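Local coordinates for trypsin-like serine protease (Magnetospirillum magneticum, PDB 5HMA), which promotes magnetite biomineralization in magnetosomes through transition-metal binding by its protease-like domain and activates the MamE protease, though it is probably not a protease itself, at residues A[49-63]-A[74-86]. Residues are numbered along the deposited sequence; the frame is centred on the assembly and turned at random.
Sequences VQVATTGGIRRFPAQ and ALLKMQTTEKFLH
Phe60 takes the edge of Phe84 on one face of its ring in a T-shaped stack, the planes 83° apart and Phe60 CE2 3.9 Å from Phe84 CE2. A flat aromatic suits this place because it serves several partners at once: Met78 SD lies obliquely 3.9 Å from Phe60 CD2, a Met-aromatic contact, and Thr80 OG1 is 3.6 Å from Phe60 CE1. That hydroxyl accepts the backbone N-H of Glu82 in an ST turn. The SD of unbranched, flexible Met78 meets Val49 CG1 at 3.6 Å, and the bend at chi3 (-83°) carries CE over the centre of the Phe84 ring. An alanine in place of Phe60 would probably open a gap between Met78 and Thr80 and leave the edge of Phe84 without its aromatic face.

The solvent side is looser. One face of the Arg58 guanidinium lies against Phe60 CZ, and a salt bridge joins it to Glu82 through long, weak hydrogen bonds, NH2 to OE2 3.3 Å, the planes nearly perpendicular. Long charged side chains suit this margin, where they can pair without burial.

Beyond Pro61, whose O accepts from Gln79 N at 2.8 Å, paired backbone bonds join Gln63 and Lys77. Strand 58-68 lies between strands 47-51 and 73-78 in the six-stranded antiparallel barrel of this trypsin-like domain; strand 33-37 flanks 73-78, and Val10 of strand 9-13 touches Val49 and Val51.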
# COMPACT_ATOMS: atom_id res chain seq x y z
N VAL A 49 -4.48 -12.31 -1.02
CA VAL A 49 -3.89 -11.39 -0.07
C VAL A 49 -3.26 -12.21 1.05
O VAL A 49 -3.87 -13.16 1.55
CB VAL A 49 -4.93 -10.40 0.48
CG1 VAL A 49 -4.32 -9.57 1.65
CG2 VAL A 49 -5.42 -9.51 -0.65
N GLN A 50 -2.04 -11.85 1.44
CA GLN A 50 -1.34 -12.60 2.47
C GLN A 50 -1.27 -11.79 3.75
O GLN A 50 -0.74 -10.68 3.77
CB GLN A 50 0.06 -12.99 1.98
CG GLN A 50 0.02 -13.49 0.53
CD GLN A 50 0.94 -14.66 0.26
OE1 GLN A 50 1.63 -15.16 1.16
NE2 GLN A 50 0.96 -15.11 -1.00
N VAL A 51 -1.82 -12.37 4.81
CA VAL A 51 -2.04 -11.68 6.08
C VAL A 51 -1.23 -12.37 7.16
O VAL A 51 -1.25 -13.59 7.27
CB VAL A 51 -3.54 -11.67 6.45
CG1 VAL A 51 -3.77 -10.98 7.82
CG2 VAL A 51 -4.38 -11.03 5.32
N ALA A 52 -0.50 -11.57 7.94
CA ALA A 52 0.29 -12.10 9.05
C ALA A 52 -0.61 -12.41 10.23
O ALA A 52 -1.48 -11.62 10.59
CB ALA A 52 1.39 -11.10 9.47
N THR A 53 -0.41 -13.58 10.84
CA THR A 53 -1.14 -13.92 12.06
C THR A 53 -0.15 -14.52 13.04
O THR A 53 0.96 -14.87 12.67
CB THR A 53 -2.30 -14.93 11.81
OG1 THR A 53 -1.76 -16.26 11.77
CG2 THR A 53 -3.03 -14.63 10.50
N THR A 54 -0.57 -14.66 14.29
CA THR A 54 0.25 -15.32 15.29
C THR A 54 0.49 -16.81 14.93
O THR A 54 1.39 -17.45 15.48
CB THR A 54 -0.41 -15.21 16.68
OG1 THR A 54 -1.78 -15.61 16.59
CG2 THR A 54 -0.36 -13.77 17.19
N GLY A 55 -0.31 -17.36 14.03
CA GLY A 55 -0.09 -18.73 13.57
C GLY A 55 0.65 -18.84 12.24
O GLY A 55 0.78 -19.93 11.69
N GLY A 56 1.15 -17.72 11.73
CA GLY A 56 1.77 -17.69 10.42
C GLY A 56 0.88 -17.07 9.36
O GLY A 56 -0.27 -16.67 9.65
N ILE A 57 1.40 -16.97 8.14
CA ILE A 57 0.70 -16.33 7.03
C ILE A 57 -0.59 -17.05 6.68
O ILE A 57 -0.60 -18.26 6.50
CB ILE A 57 1.61 -16.24 5.79
CG1 ILE A 57 2.83 -15.36 6.07
CG2 ILE A 57 0.83 -15.70 4.61
CD1 ILE A 57 2.48 -13.87 6.18
N ARG A 58 -1.69 -16.29 6.60
CA ARG A 58 -2.95 -16.79 6.06
C ARG A 58 -3.30 -16.08 4.76
O ARG A 58 -3.07 -14.88 4.61
CB ARG A 58 -4.08 -16.61 7.08
CG ARG A 58 -4.00 -17.64 8.20
CD ARG A 58 -5.30 -17.76 8.97
NE ARG A 58 -6.44 -18.04 8.11
CZ ARG A 58 -7.70 -18.06 8.55
NH1 ARG A 58 -7.93 -17.83 9.84
NH2 ARG A 58 -8.71 -18.32 7.73
N ARG A 59 -3.84 -16.83 3.81
CA ARG A 59 -4.15 -16.25 2.51
C ARG A 59 -5.65 -16.14 2.33
O ARG A 59 -6.40 -17.00 2.75
CB ARG A 59 -3.54 -17.08 1.38
CG ARG A 59 -2.03 -17.00 1.42
CD ARG A 59 -1.39 -17.82 0.35
NE ARG A 59 -1.58 -17.25 -0.98
CZ ARG A 59 -1.07 -17.80 -2.08
NH1 ARG A 59 -0.34 -18.90 -1.97
NH2 ARG A 59 -1.28 -17.25 -3.27
N PHE A 60 -6.07 -15.05 1.70
CA PHE A 60 -7.49 -14.86 1.40
C PHE A 60 -7.61 -14.39 -0.04
O PHE A 60 -6.87 -13.50 -0.46
CB PHE A 60 -8.12 -13.82 2.33
CG PHE A 60 -7.96 -14.13 3.79
CD1 PHE A 60 -8.88 -14.95 4.44
CD2 PHE A 60 -6.87 -13.65 4.50
CE1 PHE A 60 -8.73 -15.25 5.78
CE2 PHE A 60 -6.71 -13.95 5.84
CZ PHE A 60 -7.64 -14.75 6.49
N PRO A 61 -8.54 -14.99 -0.79
CA PRO A 61 -8.83 -14.47 -2.13
C PRO A 61 -9.39 -13.05 -2.06
O PRO A 61 -10.06 -12.68 -1.09
CB PRO A 61 -9.86 -15.47 -2.71
CG PRO A 61 -10.35 -16.26 -1.55
CD PRO A 61 -9.36 -16.17 -0.43
N ALA A 62 -9.11 -12.23 -3.06
CA ALA A 62 -9.64 -10.88 -3.07
C ALA A 62 -10.15 -10.53 -4.45
O ALA A 62 -9.62 -11.00 -5.46
CB ALA A 62 -8.58 -9.89 -2.62
N GLN A 63 -11.20 -9.72 -4.48
CA GLN A 63 -11.72 -9.17 -5.73
C GLN A 63 -11.44 -7.68 -5.74
O GLN A 63 -11.37 -7.04 -4.68
CB GLN A 63 -13.22 -9.43 -5.88
CG GLN A 63 -13.65 -10.89 -5.79
CD GLN A 63 -13.01 -11.76 -6.86
OE1 GLN A 63 -12.99 -11.39 -8.04
NE2 GLN A 63 -12.49 -12.92 -6.46
N ALA A 74 -5.96 0.56 -6.32
CA ALA A 74 -7.06 -0.40 -6.38
C ALA A 74 -7.57 -0.67 -4.97
O ALA A 74 -6.78 -0.80 -4.01
CB ALA A 74 -6.61 -1.70 -7.03
N LEU A 75 -8.89 -0.74 -4.84
CA LEU A 75 -9.55 -1.17 -3.61
C LEU A 75 -9.94 -2.63 -3.77
O LEU A 75 -10.70 -2.98 -4.67
CB LEU A 75 -10.81 -0.33 -3.32
CG LEU A 75 -11.60 -0.78 -2.08
CD1 LEU A 75 -10.77 -0.53 -0.83
CD2 LEU A 75 -12.98 -0.09 -1.99
N LEU A 76 -9.41 -3.48 -2.90
CA LEU A 76 -9.72 -4.90 -2.92
C LEU A 76 -10.63 -5.25 -1.76
O LEU A 76 -10.63 -4.57 -0.72
CB LEU A 76 -8.43 -5.74 -2.84
CG LEU A 76 -7.23 -5.41 -3.73
CD1 LEU A 76 -6.12 -6.43 -3.49
CD2 LEU A 76 -7.64 -5.38 -5.19
N LYS A 77 -11.38 -6.33 -1.91
CA LYS A 77 -12.14 -6.88 -0.81
C LYS A 77 -11.77 -8.36 -0.65
O LYS A 77 -11.93 -9.14 -1.57
CB LYS A 77 -13.64 -6.71 -1.04
CG LYS A 77 -14.55 -7.53 -0.13
CD LYS A 77 -14.60 -6.96 1.28
CE LYS A 77 -15.79 -7.53 2.05
NZ LYS A 77 -15.57 -8.94 2.47
N MET A 78 -11.24 -8.72 0.52
CA MET A 78 -10.99 -10.12 0.81
C MET A 78 -12.31 -10.88 0.98
O MET A 78 -13.25 -10.38 1.61
CB MET A 78 -10.12 -10.25 2.06
CG MET A 78 -8.71 -9.69 1.87
SD MET A 78 -7.56 -9.98 3.25
CE MET A 78 -7.98 -8.62 4.35
N GLN A 79 -12.39 -12.06 0.38
CA GLN A 79 -13.56 -12.92 0.51
C GLN A 79 -13.37 -13.80 1.73
O GLN A 79 -12.71 -14.84 1.65
CB GLN A 79 -13.76 -13.79 -0.74
CG GLN A 79 -13.62 -13.04 -2.04
CD GLN A 79 -14.73 -12.04 -2.23
OE1 GLN A 79 -14.51 -10.83 -2.17
NE2 GLN A 79 -15.93 -12.54 -2.47
N THR A 80 -13.94 -13.39 2.86
CA THR A 80 -13.74 -14.10 4.12
C THR A 80 -14.82 -13.72 5.11
O THR A 80 -15.37 -12.63 5.03
CB THR A 80 -12.35 -13.77 4.72
OG1 THR A 80 -12.21 -14.42 5.99
CG2 THR A 80 -12.22 -12.27 4.91
N THR A 81 -15.12 -14.60 6.06
CA THR A 81 -15.97 -14.22 7.18
C THR A 81 -15.17 -13.57 8.32
O THR A 81 -15.74 -13.17 9.33
CB THR A 81 -16.72 -15.42 7.76
OG1 THR A 81 -15.80 -16.50 7.93
CG2 THR A 81 -17.82 -15.85 6.82
N GLU A 82 -13.86 -13.46 8.16
CA GLU A 82 -13.05 -12.97 9.27
C GLU A 82 -12.95 -11.44 9.36
O GLU A 82 -13.12 -10.74 8.37
CB GLU A 82 -11.65 -13.57 9.19
CG GLU A 82 -11.33 -14.39 10.43
CD GLU A 82 -10.99 -15.81 10.13
OE1 GLU A 82 -10.80 -16.57 11.10
OE2 GLU A 82 -10.90 -16.17 8.94
N LYS A 83 -12.69 -10.94 10.57
CA LYS A 83 -12.49 -9.52 10.80
C LYS A 83 -11.00 -9.18 10.91
O LYS A 83 -10.18 -10.04 11.25
CB LYS A 83 -13.22 -9.09 12.08
CG LYS A 83 -14.71 -8.74 11.93
CD LYS A 83 -15.50 -9.72 11.09
CE LYS A 83 -17.01 -9.47 11.25
NZ LYS A 83 -17.77 -9.84 10.03
N PHE A 84 -10.64 -7.93 10.63
CA PHE A 84 -9.23 -7.52 10.56
C PHE A 84 -8.97 -6.23 11.30
O PHE A 84 -9.75 -5.29 11.20
CB PHE A 84 -8.78 -7.35 9.11
CG PHE A 84 -8.89 -8.61 8.28
CD1 PHE A 84 -10.12 -9.00 7.75
CD2 PHE A 84 -7.77 -9.39 8.02
CE1 PHE A 84 -10.24 -10.15 6.98
CE2 PHE A 84 -7.88 -10.56 7.25
CZ PHE A 84 -9.12 -10.94 6.72
N LEU A 85 -7.86 -6.20 12.04
CA LEU A 85 -7.26 -4.94 12.47
C LEU A 85 -6.87 -4.14 11.21
O LEU A 85 -6.39 -4.71 10.23
CB LEU A 85 -6.03 -5.20 13.35
CG LEU A 85 -6.33 -5.83 14.71
CD1 LEU A 85 -5.05 -6.04 15.52
CD2 LEU A 85 -7.31 -4.95 15.47
N HIS A 86 -7.06 -2.83 11.23
CA HIS A 86 -6.97 -2.07 9.99
C HIS A 86 -6.63 -0.64 10.30
O HIS A 86 -6.87 -0.18 11.41
CB HIS A 86 -8.31 -2.12 9.24
CG HIS A 86 -9.45 -1.57 10.05
ND1 HIS A 86 -9.91 -0.28 9.90
CD2 HIS A 86 -10.17 -2.12 11.05
CE1 HIS A 86 -10.89 -0.06 10.76
NE2 HIS A 86 -11.06 -1.16 11.48